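Local coordinates for protein quinone reductase (Klebsiella pneumoniae subsp. pneumoniae, PDB 4GI5) that probably reduces quinones at the expense of NAD(P)H and carries a bound flavin-adenine dinucleotide, at residues K42-A45 with I46-Q50; G69-A72 with D73-G76. All blocks are in the same frame, centred on the assembly; numbering follows the deposited sequence.

Starting from the N terminus, strand 24-29 of the parallel sheet leads into helix 37-51, where interaction 1 runs between consecutive turns and closes no loop beyond the turn of the helix itself. The chain then forms the edge strand 55-60 and enters the long connection to helix 86-96. Interaction 2 lies in that connection, where 69-72 and 73-76 fold into a single tight turn. The two contacts come in series, neither nested nor crossed, with centres about 33 Å apart and nearest atoms about 21 Å apart. Interaction 1 belongs to the sheet-and-helix body; interaction 2 sits by helix 86-96 and the second subunit.

Interaction 1 of 2, residues K42-A45 with I46-Q50; sequences KNFA and IRHLQ
The F44 and H48 rings sit one turn apart with planes nearly parallel, 21° between them, but slid so far that they barely overlap. They stand on helix 37-51, the crossover helix joining strands 24-29 and 55-60 in a beta-alpha-beta unit of the flavodoxin-like fold. The ring centroids are 5.7 Å apart. The closest approach is oblique, F44 CZ to H48 CD2 at 4.2 Å. In both residues CG is anti to the backbone N (chi1 -179° for F44), a shared torsion that sets the rings side by side, slid apart rather than stacked. The other flat pair is R47 and N43. CB of N43 lies over one face of the R47 guanidinium, 3.7 Å from NH1, while the N43 amide is turned well away from parallel to it.

The backbone is regular alpha helix, with I46, R47, H48 and L49 each giving their N-H to the carbonyl four residues back. A45 and L49 are buried: L49 reaches V25 and V56 of the sheet, whereas F44, A45 and H48 meet helix 224-239.

On another side of the helix, K42 and I46 run side by side, pointing the same way, with K42 CG 3.7 Å from I46 CD1. The lysine also makes a cation-pi contact with Y29. After an extended start, its chain bends at chi3 and chi4, which swings the ammonium group back beside the neighbouring asparagine. There K42 NZ donates to N43 OD1 at 2.7 Å, approaching from a direction tilted 33° out of the amide plane.

Interaction 2 of 2, residues G69-A72 with D73-G76; sequences GYDA and DDSG
The D74 carboxylate reaches back across one tight turn to the D71 backbone N-H, while D71 OD1 takes the N-H of D73. D74 has CG anti to its own carbonyl carbon (chi1 -65°), which folds the carboxylate back so that OD2 accepts the D71 N-H at 3.2 Å, from above the carboxylate plane. The same OD2 lies at the edge of the Y70 ring, 3.4 Å from CD1, with ring and carboxylate almost coplanar. In D71, CG sits between the backbone N and the carbonyl carbon (chi1 69°), and this brings OD1 within 3.0 Å of D73 N.

That bond makes an Asx turn at the start of a 3-10 segment; alongside it, D74 N-H bonds back to D71 O at 2.9 Å, the i+3 to i bond of the 3-10 turn. D71 OD1 and D74 OD2 come within 4.0 Å; K67, salt-bridged to D71 OD1 and D74 OD1, probably offsets the like charges, and R137 is a further partner of D74 OD1. A water donates to both D71 OD2 and D73 OD2.

Y70 OH is hydrogen-bonded to P86 O, and the Y70 side chain comes within about 4 Å of a bound FAD. A second water lies 2.9 Å from S75 OG, itself held by W84 NE1, and donates to A72 O.

Interaction 1 of 2, residues K42-A45 with I46-Q50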
loop_
_atom_site.group_PDB
_atom_site.type_symbol
_atom_site.label_atom_id
_atom_site.label_comp_id
_atom_site.label_asym_id
_atom_site.label_seq_id
_atom_site.Cartn_x
_atom_site.Cartn_y
_atom_site.Cartn_z
ATOM N N LYS B 42 -10.294 12.407 -14.622
ATOM C CA LYS B 42 -11.496 11.702 -14.233
ATOM C C LYS B 42 -12.681 12.216 -15.113
ATOM O O LYS B 42 -13.441 11.442 -15.678
ATOM C CB LYS B 42 -11.836 11.976 -12.785
ATOM C CG LYS B 42 -13.291 11.580 -12.436
ATOM C CD LYS B 42 -13.830 11.938 -11.111
ATOM C CE LYS B 42 -13.650 13.360 -10.752
ATOM N NZ LYS B 42 -14.936 14.080 -11.006
ATOM N N ASN B 43 -12.790 13.526 -15.198
ATOM C CA ASN B 43 -13.927 14.067 -15.972
ATOM C C ASN B 43 -13.834 13.723 -17.432
ATOM O O ASN B 43 -14.864 13.356 -18.021
ATOM C CB ASN B 43 -14.077 15.553 -15.717
ATOM C CG ASN B 43 -14.528 15.852 -14.298
ATOM O OD1 ASN B 43 -15.193 15.076 -13.554
ATOM N ND2 ASN B 43 -14.150 16.988 -13.915
ATOM N N PHE B 44 -12.632 13.736 -17.999
ATOM C CA PHE B 44 -12.364 13.297 -19.333
ATOM C C PHE B 44 -12.784 11.878 -19.507
ATOM O O PHE B 44 -13.439 11.511 -20.509
ATOM C CB PHE B 44 -10.890 13.523 -19.702
ATOM C CG PHE B 44 -10.541 13.100 -21.080
ATOM C CD1 PHE B 44 -10.699 14.034 -22.142
ATOM C CD2 PHE B 44 -10.213 11.805 -21.360
ATOM C CE1 PHE B 44 -10.450 13.644 -23.442
ATOM C CE2 PHE B 44 -9.963 11.362 -22.669
ATOM C CZ PHE B 44 -10.058 12.301 -23.716
ATOM N N ALA B 45 -12.362 10.978 -18.579
ATOM C CA ALA B 45 -12.662 9.568 -18.763
ATOM C C ALA B 45 -14.158 9.290 -18.711
ATOM O O ALA B 45 -14.685 8.500 -19.545
ATOM C CB ALA B 45 -12.007 8.711 -17.655
ATOM N N ILE B 46 -14.826 9.924 -17.773
ATOM C CA ILE B 46 -16.272 9.688 -17.588
ATOM C C ILE B 46 -16.973 10.153 -18.904
ATOM O O ILE B 46 -17.780 9.366 -19.494
ATOM C CB ILE B 46 -16.817 10.485 -16.458
ATOM C CG1 ILE B 46 -16.379 9.892 -15.094
ATOM C CG2 ILE B 46 -18.346 10.426 -16.380
ATOM C CD1 ILE B 46 -16.605 10.792 -13.955
ATOM N N ARG B 47 -16.635 11.351 -19.341
ATOM C CA ARG B 47 -17.275 11.827 -20.623
ATOM C C ARG B 47 -16.939 10.992 -21.804
ATOM O O ARG B 47 -17.833 10.732 -22.687
ATOM C CB ARG B 47 -17.004 13.290 -20.850
ATOM C CG ARG B 47 -17.569 14.128 -19.769
ATOM C CD ARG B 47 -17.409 15.618 -20.094
ATOM N NE ARG B 47 -17.566 16.400 -18.853
ATOM C CZ ARG B 47 -16.591 17.114 -18.256
ATOM N NH1 ARG B 47 -15.340 17.154 -18.765
ATOM N NH2 ARG B 47 -16.860 17.772 -17.124
ATOM N N HIS B 48 -15.698 10.558 -21.936
ATOM C CA HIS B 48 -15.299 9.738 -23.039
ATOM C C HIS B 48 -16.097 8.450 -23.072
ATOM O O HIS B 48 -16.521 7.943 -24.158
ATOM C CB HIS B 48 -13.778 9.470 -22.992
ATOM C CG HIS B 48 -13.239 8.955 -24.260
ATOM N ND1 HIS B 48 -13.157 7.624 -24.538
ATOM C CD2 HIS B 48 -12.829 9.610 -25.380
ATOM C CE1 HIS B 48 -12.651 7.458 -25.742
ATOM N NE2 HIS B 48 -12.441 8.645 -26.270
ATOM N N LEU B 49 -16.222 7.792 -21.904
ATOM C CA LEU B 49 -16.954 6.511 -21.831
ATOM C C LEU B 49 -18.482 6.705 -22.130
ATOM O O LEU B 49 -19.070 5.848 -22.848
ATOM C CB LEU B 49 -16.798 5.913 -20.448
ATOM C CG LEU B 49 -15.414 5.296 -20.242
ATOM C CD1 LEU B 49 -15.249 5.075 -18.731
ATOM C CD2 LEU B 49 -15.188 4.031 -21.067
ATOM N N GLN B 50 -19.029 7.786 -21.610
ATOM C CA GLN B 50 -20.470 8.069 -21.804
ATOM C C GLN B 50 -20.747 8.367 -23.305
ATOM O O GLN B 50 -21.671 7.783 -23.879
ATOM C CB GLN B 50 -20.859 9.229 -20.936
ATOM C CG GLN B 50 -21.143 8.757 -19.507
ATOM C CD GLN B 50 -21.426 9.896 -18.610
ATOM O OE1 GLN B 50 -21.160 11.030 -18.949
ATOM N NE2 GLN B 50 -21.957 9.601 -17.492
#

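Interaction 2 of 2, residues G69-A72 with D73-G76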
loop_
_atom_site.group_PDB
_atom_site.type_symbol
_atom_site.label_atom_id
_atom_site.label_comp_id
_atom_site.label_asym_id
_atom_site.label_seq_id
_atom_site.Cartn_x
_atom_site.Cartn_y
_atom_site.Cartn_z
ATOM N N GLY B 69 -11.092 3.762 8.005
ATOM C CA GLY B 69 -10.597 2.875 9.017
ATOM C C GLY B 69 -11.565 1.781 9.329
ATOM O O GLY B 69 -12.586 2.058 9.980
ATOM N N TYR B 70 -11.325 0.573 8.894
ATOM C CA TYR B 70 -12.224 -0.559 9.187
ATOM C C TYR B 70 -12.254 -0.760 10.718
ATOM O O TYR B 70 -11.188 -0.868 11.381
ATOM C CB TYR B 70 -11.682 -1.817 8.494
ATOM C CG TYR B 70 -12.373 -3.074 8.781
ATOM C CD1 TYR B 70 -13.705 -3.125 8.940
ATOM C CD2 TYR B 70 -11.696 -4.274 8.790
ATOM C CE1 TYR B 70 -14.381 -4.325 9.163
ATOM C CE2 TYR B 70 -12.323 -5.482 9.087
ATOM C CZ TYR B 70 -13.711 -5.491 9.318
ATOM O OH TYR B 70 -14.390 -6.648 9.562
ATOM N N ASP B 71 -13.459 -0.900 11.302
ATOM C CA ASP B 71 -13.568 -1.086 12.740
ATOM C C ASP B 71 -14.947 -1.713 13.060
ATOM O O ASP B 71 -15.709 -2.054 12.162
ATOM C CB ASP B 71 -13.313 0.185 13.526
ATOM C CG ASP B 71 -14.378 1.230 13.368
ATOM O OD1 ASP B 71 -15.485 0.913 12.877
ATOM O OD2 ASP B 71 -14.072 2.432 13.694
ATOM N N ALA B 72 -15.185 -1.899 14.357
ATOM C CA ALA B 72 -16.336 -2.676 14.847
ATOM C C ALA B 72 -17.658 -2.026 14.514
ATOM O O ALA B 72 -18.680 -2.711 14.392
ATOM C CB ALA B 72 -16.204 -2.994 16.367
ATOM N N ASP B 73 -17.650 -0.767 14.173
ATOM C CA ASP B 73 -18.903 -0.098 13.779
ATOM C C ASP B 73 -19.354 -0.541 12.386
ATOM O O ASP B 73 -20.458 -0.223 11.952
ATOM C CB ASP B 73 -18.751 1.401 13.783
ATOM C CG ASP B 73 -18.733 1.977 15.227
ATOM O OD1 ASP B 73 -19.288 1.349 16.136
ATOM O OD2 ASP B 73 -18.084 2.952 15.458
ATOM N N ASP B 74 -18.469 -1.190 11.601
ATOM C CA ASP B 74 -18.862 -1.651 10.259
ATOM C C ASP B 74 -19.603 -2.950 10.211
ATOM O O ASP B 74 -20.075 -3.301 9.142
ATOM C CB ASP B 74 -17.560 -1.782 9.412
ATOM C CG ASP B 74 -16.926 -0.465 9.222
ATOM O OD1 ASP B 74 -17.633 0.632 9.239
ATOM O OD2 ASP B 74 -15.656 -0.361 9.046
ATOM N N SER B 75 -19.665 -3.702 11.313
ATOM C CA SER B 75 -20.180 -5.093 11.281
ATOM C C SER B 75 -21.648 -5.148 11.642
ATOM O O SER B 75 -22.213 -6.250 11.446
ATOM C CB SER B 75 -19.345 -6.072 12.133
ATOM O OG SER B 75 -19.357 -5.711 13.516
ATOM N N GLY B 76 -22.206 -4.024 12.192
ATOM C CA GLY B 76 -23.670 -3.935 12.438
ATOM C C GLY B 76 -24.210 -4.898 13.525
ATOM O O GLY B 76 -25.353 -5.242 13.535
HETATM O O HOH W 1 -15.991 4.060 13.900
HETATM O O HOH W 2 -19.246 -4.957 16.292
#